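Local coordinates for hypothetical protein PG0816 (Porphyromonas gingivalis, PDB 2APL) that is of unknown function but folds as an all-helical, single-chain member of the DUF1896 family, at residues Lys106-Val111 against Thr132-Thr137; Ser73-Leu78 against Leu98-Leu103. One frame throughout, in Å; residues are numbered along the deposited sequence.

Contact 1 of 2, residues Lys106-Val111 against Thr132-Thr137; sequences KAIQSV and TELTGT
An antiparallel helix pair brings the side chains of Ile-108 and Val-111 against Leu-134 and Thr-137: segments 106-111 and 132-137, on helices 106-112 and 126-143, have N-to-C directions 166° apart and local axes 10.1 Å from each other. Val-111 carries much of the interface, touching three residues through its two branches. Its CG1 stands anti to the backbone N (chi1 167°) and meets Leu-134 CD2 at 3.7 Å, while also touching the aliphatic CG of Glu-133 at 3.8 Å. The other branch, CG2, reaches Thr-137 OG1 at 3.5 Å, a van der Waals contact with a hydroxyl that also lies near Glu-133 O of its own helix turn. One turn earlier, Ile-108 CD1 packs on Thr-137 CG2 at 3.7 Å, and the side chains of Ile-108 and Leu-134 cross at about a right angle, CG2 to CD2 4.2 Å. Ala-107 CB touches Thr-137 CG2 at 4.1 Å. No hydrogen bond links the two segments. The carboxylate of Glu-133 instead extends past Val-111 to a salt bridge with Lys-114 and a hydrogen bond with Tyr-115. This is an antiparallel helix pair of a strand-free, all-helical protein, helix 106-112 lying on helix 126-143.

Contact 2 of 2, residues Ser73-Leu78 against Leu98-Leu103; sequences SRYDTL and LAPILL
Apolar packing between two steeply crossed helices joins Arg-74, Tyr-75 and Leu-78 of helix 74-85 to Ala-99, Pro-100, Leu-102 and Leu-103 of helix 94-103. The local axes cross at 120° and approach to 9.0 Å, and the backbones come nearest where the CA atoms of Leu-78 and Ala-99 are 5.6 Å apart. This closeness is consistent with the small side chain of Ala-99, whose CB lies 4.0 Å from Leu-78 CB. Leu-78 CD1 lies 3.6 Å from Ala-99 O and also touches Leu-102 CB and Leu-103 CD1. Leu-103 projects its two methyls between neighbouring residues: CG is anti to the backbone N (chi1 -154°), CD1 meets Arg-74 CB at 3.5 Å, and CD2 lies against the backbone N and CB of Tyr-75. The same CD1 sits 3.8 Å above the plane of the Arg-74 guanidinium, over its centre; the bend at chi3 (-59°) turns NE off the line of CB, CG and CD, and the guanidinium beyond it lies with one face over this methyl. Tyr-75 presents its ring edge to Pro-100, CE1 to CD 4.0 Å with CD near the ring plane, and Ala-99 CB approaches that ring obliquely. Ser-73 is the N-cap of the first helix, its OG accepting from Asp-76 N at 3.0 Å in a nearly straight bond. Beyond the pair, Ile-108 and Phe-112 of helix 106-112 pack on Leu-78, while Leu-141 of helix 126-143 touches Leu-102.

From the N terminus, contact 2 comes first: segment 73-78 opens helix 74-85, and 19 residues later segment 98-103 folds back on it, closing that loop before contact 1 begins. Helix 106-112 follows after two residues, and 20 residues separate segment 106-111 from segment 132-137, which closes contact 1. The two loops therefore stand in series, neither nested nor crossed. Their centres are 11 Å apart and they touch directly, since Ile-108 CG2 lies 3.9 Å from Leu-78 CD2 and Leu-134 CD1 lies 3.5 Å from Thr-77 CG2. Together they tie helices 74-85, 94-103, 106-112 and 126-143 into one helical cluster on the same side of the chain's centre.

Contact 1 of 2, residues Lys106-Val111 against Thr132-Thr137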
# COMPACT_ATOMS: atom_id res chain seq x y z
N LYS A 106 0.18 12.85 13.81
CA LYS A 106 -1.02 12.47 14.60
C LYS A 106 -2.34 13.01 14.01
O LYS A 106 -3.34 12.29 13.97
CB LYS A 106 -0.89 12.89 16.06
CG LYS A 106 0.19 12.11 16.84
CD LYS A 106 -0.31 10.81 17.56
CE LYS A 106 -0.15 9.52 16.69
NZ LYS A 106 -1.36 8.57 16.75
N ALA A 107 -2.34 14.25 13.51
CA ALA A 107 -3.54 14.74 12.85
C ALA A 107 -3.98 13.85 11.67
O ALA A 107 -5.17 13.50 11.58
CB ALA A 107 -3.37 16.17 12.37
N ILE A 108 -3.01 13.51 10.79
CA ILE A 108 -3.30 12.65 9.60
C ILE A 108 -3.72 11.21 10.03
O ILE A 108 -4.73 10.67 9.56
CB ILE A 108 -2.08 12.63 8.65
CG1 ILE A 108 -1.84 14.04 8.05
CG2 ILE A 108 -2.22 11.51 7.54
CD1 ILE A 108 -2.81 14.50 6.88
N GLN A 109 -2.95 10.57 10.92
CA GLN A 109 -3.35 9.27 11.42
C GLN A 109 -4.79 9.21 11.97
O GLN A 109 -5.53 8.25 11.70
CB GLN A 109 -2.37 8.82 12.51
CG GLN A 109 -0.95 8.60 12.01
CD GLN A 109 -0.03 8.15 13.11
OE1 GLN A 109 -0.10 8.64 14.20
NE2 GLN A 109 0.86 7.26 12.80
N SER A 110 -5.15 10.21 12.76
CA SER A 110 -6.47 10.27 13.43
C SER A 110 -7.59 10.34 12.40
O SER A 110 -8.73 9.89 12.67
CB SER A 110 -6.57 11.48 14.38
OG SER A 110 -6.93 12.66 13.67
N VAL A 111 -7.29 10.92 11.23
CA VAL A 111 -8.24 10.88 10.12
C VAL A 111 -8.36 9.46 9.53
O VAL A 111 -9.49 8.91 9.45
CB VAL A 111 -7.88 11.95 9.01
CG1 VAL A 111 -8.69 11.69 7.74
CG2 VAL A 111 -8.07 13.37 9.52
N THR A 132 -11.53 14.11 1.05
CA THR A 132 -11.89 15.46 1.39
C THR A 132 -11.36 15.76 2.78
O THR A 132 -10.84 16.85 3.03
CB THR A 132 -13.42 15.61 1.35
OG1 THR A 132 -13.86 15.36 0.01
CG2 THR A 132 -13.88 16.99 1.82
N GLU A 133 -11.45 14.77 3.68
CA GLU A 133 -11.06 15.06 5.06
C GLU A 133 -9.53 15.27 5.10
O GLU A 133 -9.04 16.17 5.79
CB GLU A 133 -11.55 13.96 6.00
CG GLU A 133 -11.42 14.26 7.42
CD GLU A 133 -12.23 13.32 8.32
OE1 GLU A 133 -12.82 12.30 7.85
OE2 GLU A 133 -12.30 13.64 9.53
N LEU A 134 -8.79 14.41 4.39
CA LEU A 134 -7.32 14.57 4.29
C LEU A 134 -6.88 15.91 3.67
O LEU A 134 -5.94 16.56 4.16
CB LEU A 134 -6.71 13.40 3.49
CG LEU A 134 -6.72 12.02 4.18
CD1 LEU A 134 -6.36 10.92 3.08
CD2 LEU A 134 -5.80 11.93 5.44
N THR A 135 -7.57 16.33 2.60
CA THR A 135 -7.32 17.62 1.95
C THR A 135 -7.49 18.76 2.98
O THR A 135 -6.58 19.61 3.13
CB THR A 135 -8.25 17.78 0.71
OG1 THR A 135 -8.06 16.67 -0.20
CG2 THR A 135 -7.98 19.12 -0.01
N GLY A 136 -8.60 18.74 3.72
CA GLY A 136 -8.88 19.72 4.75
C GLY A 136 -7.87 19.79 5.87
O GLY A 136 -7.52 20.89 6.35
N THR A 137 -7.40 18.63 6.29
CA THR A 137 -6.34 18.53 7.28
C THR A 137 -5.02 19.16 6.80
O THR A 137 -4.38 19.93 7.53
CB THR A 137 -6.12 17.03 7.66
OG1 THR A 137 -7.35 16.51 8.24
CG2 THR A 137 -4.96 16.88 8.65

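Contact 2 of 2, residues Ser73-Leu78 against Leu98-Leu103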
# COMPACT_ATOMS: atom_id res chain seq x y z
N SER A 73 -3.70 1.80 0.09
CA SER A 73 -2.43 2.33 0.52
C SER A 73 -2.65 3.75 1.04
O SER A 73 -2.99 4.67 0.26
CB SER A 73 -1.43 2.32 -0.63
OG SER A 73 -0.26 3.04 -0.29
N ARG A 74 -2.42 3.93 2.34
CA ARG A 74 -2.37 5.31 2.92
C ARG A 74 -1.32 6.18 2.26
O ARG A 74 -1.60 7.32 1.94
CB ARG A 74 -2.18 5.26 4.43
CG ARG A 74 -3.37 4.52 5.12
CD ARG A 74 -3.19 4.42 6.63
NE ARG A 74 -1.95 3.71 6.93
CZ ARG A 74 -1.29 3.75 8.09
NH1 ARG A 74 -1.77 4.47 9.14
NH2 ARG A 74 -0.15 3.08 8.21
N TYR A 75 -0.12 5.63 2.05
CA TYR A 75 0.95 6.33 1.35
C TYR A 75 0.51 6.85 -0.01
O TYR A 75 0.63 8.06 -0.26
CB TYR A 75 2.20 5.49 1.23
CG TYR A 75 3.25 6.07 0.30
CD1 TYR A 75 4.17 7.01 0.77
CD2 TYR A 75 3.29 5.71 -1.07
CE1 TYR A 75 5.12 7.60 -0.11
CE2 TYR A 75 4.26 6.26 -1.94
CZ TYR A 75 5.17 7.18 -1.44
OH TYR A 75 6.10 7.73 -2.27
N ASP A 76 -0.02 5.97 -0.86
CA ASP A 76 -0.53 6.36 -2.17
C ASP A 76 -1.63 7.43 -2.09
O ASP A 76 -1.71 8.33 -2.94
CB ASP A 76 -1.08 5.13 -2.94
CG ASP A 76 0.03 4.20 -3.51
OD1 ASP A 76 1.24 4.52 -3.39
OD2 ASP A 76 -0.33 3.12 -4.07
N THR A 77 -2.52 7.31 -1.10
CA THR A 77 -3.64 8.24 -0.93
C THR A 77 -3.10 9.68 -0.61
O THR A 77 -3.56 10.69 -1.20
CB THR A 77 -4.59 7.76 0.19
OG1 THR A 77 -5.15 6.52 -0.19
CG2 THR A 77 -5.79 8.75 0.40
N LEU A 78 -2.10 9.75 0.27
CA LEU A 78 -1.49 11.05 0.62
C LEU A 78 -0.78 11.66 -0.59
O LEU A 78 -0.92 12.86 -0.85
CB LEU A 78 -0.50 10.87 1.79
CG LEU A 78 -1.20 10.57 3.11
CD1 LEU A 78 -0.17 10.07 4.11
CD2 LEU A 78 -1.93 11.81 3.66
N LEU A 98 7.04 14.27 1.40
CA LEU A 98 6.19 14.55 2.54
C LEU A 98 5.26 13.43 2.97
O LEU A 98 4.89 13.37 4.14
CB LEU A 98 5.34 15.80 2.28
CG LEU A 98 5.95 17.13 2.73
CD1 LEU A 98 5.14 18.25 2.12
CD2 LEU A 98 5.89 17.19 4.28
N ALA A 99 4.81 12.60 2.03
CA ALA A 99 3.80 11.60 2.34
C ALA A 99 4.23 10.68 3.51
O ALA A 99 3.43 10.45 4.40
CB ALA A 99 3.46 10.76 1.09
N PRO A 100 5.48 10.15 3.50
CA PRO A 100 5.92 9.30 4.64
C PRO A 100 5.91 10.01 5.99
O PRO A 100 5.63 9.39 7.00
CB PRO A 100 7.37 8.89 4.28
CG PRO A 100 7.51 9.17 2.83
CD PRO A 100 6.54 10.27 2.48
N ILE A 101 6.19 11.31 6.00
CA ILE A 101 6.19 12.10 7.24
C ILE A 101 4.79 12.39 7.72
O ILE A 101 4.51 12.29 8.92
CB ILE A 101 6.94 13.47 7.04
CG1 ILE A 101 8.41 13.26 6.71
CG2 ILE A 101 6.94 14.27 8.32
CD1 ILE A 101 8.67 12.42 5.54
N LEU A 102 3.93 12.77 6.79
CA LEU A 102 2.49 12.94 7.07
C LEU A 102 1.87 11.66 7.60
O LEU A 102 1.02 11.70 8.49
CB LEU A 102 1.73 13.41 5.84
CG LEU A 102 1.96 14.86 5.45
CD1 LEU A 102 1.38 15.12 4.10
CD2 LEU A 102 1.30 15.81 6.54
N LEU A 103 2.31 10.50 7.05
CA LEU A 103 1.83 9.20 7.55
C LEU A 103 2.11 8.99 9.05
O LEU A 103 1.35 8.32 9.73
CB LEU A 103 2.39 8.03 6.71
CG LEU A 103 1.56 6.75 6.68
CD1 LEU A 103 0.07 7.01 6.50
CD2 LEU A 103 2.15 5.79 5.55